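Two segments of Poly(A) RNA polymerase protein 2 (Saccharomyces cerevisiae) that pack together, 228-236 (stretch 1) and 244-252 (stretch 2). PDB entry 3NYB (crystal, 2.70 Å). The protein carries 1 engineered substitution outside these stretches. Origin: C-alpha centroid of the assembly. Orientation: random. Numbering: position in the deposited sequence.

Stretch 1, residues 228-236: NFGYDDVAL
Stretch 2 244-252: VYFPKSTWS

Two antiparallel strands, Val234-Leu236 and Val244-Pro247, pair at the centre of this contact, their N-to-C directions 140° apart and their axes approaching to 4.5 Å; together the stretches bury 522 Å². The register sets Val234 opposite Pro247 (CA to CA 4.8 Å), Ala235 opposite Phe246 (5.3 Å between CA atoms) and Leu236 opposite Tyr245. Ala235 and Phe246 form the hydrogen-bonded pair, each satisfying the other's backbone: Ala235 N donates to Phe246 O at 2.8 Å and Phe246 N to Ala235 O at 3.1 Å. Two residues further along, past the non-hydrogen-bonded pair Val234/Pro247, Lys248 N donates to Asp233 O at 2.8 Å (N-H...O 156°), extending the ladder into the turn. Carbonyl oxygens also receive CA-H...O contacts, Tyr245 CA to Ala235 O at 3.2 Å, Pro247 CA to Asp233 O at 3.3 Å and Leu236 CA to Val244 O at 3.4 Å, so Ala235 O and Asp233 O each meet both an N-H and a CA-H.

Before its strand, stretch 1 turns through Gly230 (phi/psi -76/75), Tyr231 and Asp232 (both near -55/-42) and Asp233 (-113/-20). Gly230 O accepts from Val234 N at 2.7 Å and weakly from Asp233 N at 3.0 Å, while Tyr231 N donates to Phe229 O at 2.8 Å. The turn leaves two carbonyls for Lys248, whose side chain (m, m, t, p) leaves its backbone sideways and brings the ammonium back to stretch 1: NZ donates to Tyr231 O at 2.7 Å and weakly to Asp232 O at 3.3 Å, with a further partner elsewhere in the structure. Lys248 CE lies 3.3 Å from Val234 O. Lys248-Thr250 form a 3-10 segment; just before it, Pro247 O accepts both Thr250 N at 3.1 Å and Thr250 OG1 (chi1 p) at 3.2 Å; Trp251 N then donates to Lys248 O at 2.8 Å.

Side chains of Val234, Leu236, Tyr245 and Pro247 share one face of the sheet. There Val234 CG1 (chi1 t) packs 3.5 Å from Tyr245 CB, and Leu236 CG (m, p) lies 4.3 Å from Tyr245 CD1. Phe229 (chi1 t, chi2 87°) directs its ring edge at a face of Tyr245 (chi1 m, chi2 -24°), centroids 5.6 Å apart and planes at 85°. On the other face, Phe246 (chi1 p, chi2 91°) curls its ring over Ala235: Ala235 CB sits 4.1 Å from the Phe246 ring centroid, 21° off the normal, a CH-pi contact. Trp251 (chi1 t) adds CE3 at 4.3 Å from Ala235 CB.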

# COMPACT_ATOMS: atom_id res chain seq x y z
N ASN A 228 -6.29 -15.15 -4.68
CA ASN A 228 -5.40 -16.24 -5.09
C ASN A 228 -4.19 -16.50 -4.23
O ASN A 228 -3.69 -17.62 -4.19
CB ASN A 228 -4.93 -16.02 -6.52
CG ASN A 228 -6.07 -15.71 -7.46
OD1 ASN A 228 -7.10 -16.39 -7.44
ND2 ASN A 228 -5.90 -14.68 -8.27
N PHE A 229 -3.68 -15.47 -3.55
CA PHE A 229 -2.41 -15.63 -2.86
C PHE A 229 -2.51 -16.69 -1.76
O PHE A 229 -3.40 -16.65 -0.92
CB PHE A 229 -1.90 -14.30 -2.32
CG PHE A 229 -0.48 -14.37 -1.80
CD1 PHE A 229 0.59 -14.17 -2.64
CD2 PHE A 229 -0.23 -14.64 -0.46
CE1 PHE A 229 1.90 -14.24 -2.16
CE2 PHE A 229 1.06 -14.71 0.03
CZ PHE A 229 2.13 -14.52 -0.82
N GLY A 230 -1.59 -17.65 -1.80
CA GLY A 230 -1.56 -18.72 -0.82
C GLY A 230 -1.01 -18.24 0.51
O GLY A 230 0.12 -18.54 0.86
N TYR A 231 -1.82 -17.49 1.24
CA TYR A 231 -1.39 -16.93 2.51
C TYR A 231 -0.88 -17.99 3.46
O TYR A 231 0.12 -17.80 4.14
CB TYR A 231 -2.54 -16.15 3.16
CG TYR A 231 -2.76 -14.82 2.50
CD1 TYR A 231 -2.05 -13.71 2.91
CD2 TYR A 231 -3.66 -14.69 1.45
CE1 TYR A 231 -2.23 -12.49 2.30
CE2 TYR A 231 -3.86 -13.47 0.84
CZ TYR A 231 -3.14 -12.37 1.27
OH TYR A 231 -3.32 -11.15 0.67
N ASP A 232 -1.58 -19.12 3.49
CA ASP A 232 -1.21 -20.24 4.34
C ASP A 232 0.21 -20.74 4.06
O ASP A 232 0.96 -21.01 4.99
CB ASP A 232 -2.21 -21.40 4.19
CG ASP A 232 -3.50 -21.17 4.97
OD1 ASP A 232 -3.47 -21.28 6.21
OD2 ASP A 232 -4.53 -20.90 4.33
N ASP A 233 0.56 -20.83 2.78
CA ASP A 233 1.78 -21.53 2.36
C ASP A 233 2.91 -20.68 1.74
O ASP A 233 4.05 -21.12 1.71
CB ASP A 233 1.42 -22.66 1.38
CG ASP A 233 0.30 -23.55 1.89
OD1 ASP A 233 0.46 -24.18 2.96
OD2 ASP A 233 -0.75 -23.63 1.21
N VAL A 234 2.60 -19.48 1.25
CA VAL A 234 3.60 -18.67 0.55
C VAL A 234 4.09 -17.45 1.33
O VAL A 234 3.30 -16.74 1.93
CB VAL A 234 3.08 -18.20 -0.82
CG1 VAL A 234 4.19 -17.53 -1.61
CG2 VAL A 234 2.49 -19.36 -1.59
N ALA A 235 5.40 -17.22 1.30
CA ALA A 235 6.00 -16.07 1.98
C ALA A 235 6.70 -15.14 0.98
O ALA A 235 6.93 -15.52 -0.17
CB ALA A 235 6.98 -16.53 3.04
N LEU A 236 7.03 -13.93 1.42
CA LEU A 236 7.69 -12.96 0.55
C LEU A 236 9.05 -12.57 1.08
O LEU A 236 9.21 -12.37 2.28
CB LEU A 236 6.83 -11.71 0.36
CG LEU A 236 5.62 -11.80 -0.57
CD1 LEU A 236 4.47 -12.36 0.19
CD2 LEU A 236 5.28 -10.42 -1.08
N VAL A 244 10.57 -12.24 -4.35
CA VAL A 244 10.65 -13.69 -4.34
C VAL A 244 9.56 -14.30 -3.46
O VAL A 244 9.23 -13.76 -2.41
CB VAL A 244 12.02 -14.14 -3.78
CG1 VAL A 244 11.89 -15.42 -2.97
CG2 VAL A 244 13.02 -14.29 -4.90
N TYR A 245 8.99 -15.42 -3.90
CA TYR A 245 8.16 -16.23 -3.01
C TYR A 245 8.98 -17.42 -2.52
O TYR A 245 9.79 -17.97 -3.26
CB TYR A 245 6.92 -16.78 -3.71
CG TYR A 245 5.99 -15.77 -4.34
CD1 TYR A 245 5.94 -14.46 -3.90
CD2 TYR A 245 5.14 -16.16 -5.36
CE1 TYR A 245 5.07 -13.54 -4.49
CE2 TYR A 245 4.27 -15.25 -5.95
CZ TYR A 245 4.24 -13.95 -5.51
OH TYR A 245 3.37 -13.06 -6.10
N PHE A 246 8.76 -17.82 -1.27
CA PHE A 246 9.24 -19.11 -0.82
C PHE A 246 8.23 -19.77 0.11
O PHE A 246 7.50 -19.08 0.80
CB PHE A 246 10.64 -19.03 -0.19
CG PHE A 246 10.76 -18.05 0.94
CD1 PHE A 246 10.53 -18.44 2.25
CD2 PHE A 246 11.15 -16.74 0.70
CE1 PHE A 246 10.66 -17.54 3.29
CE2 PHE A 246 11.28 -15.84 1.74
CZ PHE A 246 11.03 -16.24 3.04
N PRO A 247 8.18 -21.11 0.10
CA PRO A 247 7.17 -21.83 0.89
C PRO A 247 7.46 -21.69 2.39
O PRO A 247 8.62 -21.66 2.78
CB PRO A 247 7.33 -23.29 0.44
CG PRO A 247 8.22 -23.24 -0.78
CD PRO A 247 9.07 -22.04 -0.61
N LYS A 248 6.42 -21.59 3.20
CA LYS A 248 6.61 -21.42 4.64
C LYS A 248 7.48 -22.54 5.17
O LYS A 248 8.36 -22.31 6.00
CB LYS A 248 5.26 -21.44 5.36
CG LYS A 248 4.28 -20.38 4.90
CD LYS A 248 4.64 -19.01 5.42
CE LYS A 248 3.64 -17.97 4.96
NZ LYS A 248 2.35 -18.05 5.69
N SER A 249 7.23 -23.74 4.67
CA SER A 249 7.88 -24.96 5.15
C SER A 249 9.40 -24.91 5.12
O SER A 249 10.06 -25.62 5.87
CB SER A 249 7.36 -26.16 4.37
OG SER A 249 7.16 -25.82 3.01
N THR A 250 9.96 -24.07 4.25
CA THR A 250 11.41 -23.93 4.14
C THR A 250 11.96 -22.89 5.11
O THR A 250 13.15 -22.91 5.43
CB THR A 250 11.85 -23.56 2.70
OG1 THR A 250 11.72 -22.15 2.51
CG2 THR A 250 11.00 -24.30 1.67
N TRP A 251 11.10 -21.99 5.57
CA TRP A 251 11.52 -20.98 6.53
C TRP A 251 11.52 -21.60 7.91
O TRP A 251 10.53 -21.53 8.64
CB TRP A 251 10.59 -19.76 6.52
CG TRP A 251 11.22 -18.52 7.09
CD1 TRP A 251 12.37 -18.45 7.83
CD2 TRP A 251 10.72 -17.17 6.99
NE1 TRP A 251 12.62 -17.14 8.18
CE2 TRP A 251 11.63 -16.35 7.69
CE3 TRP A 251 9.60 -16.60 6.39
CZ2 TRP A 251 11.44 -14.97 7.79
CZ3 TRP A 251 9.42 -15.23 6.50
CH2 TRP A 251 10.34 -14.43 7.19
N SER A 252 12.64 -22.22 8.27
CA SER A 252 12.74 -22.96 9.52
C SER A 252 12.77 -22.03 10.73
O SER A 252 12.30 -22.38 11.81
CB SER A 252 14.00 -23.84 9.51
OG SER A 252 14.10 -24.56 8.29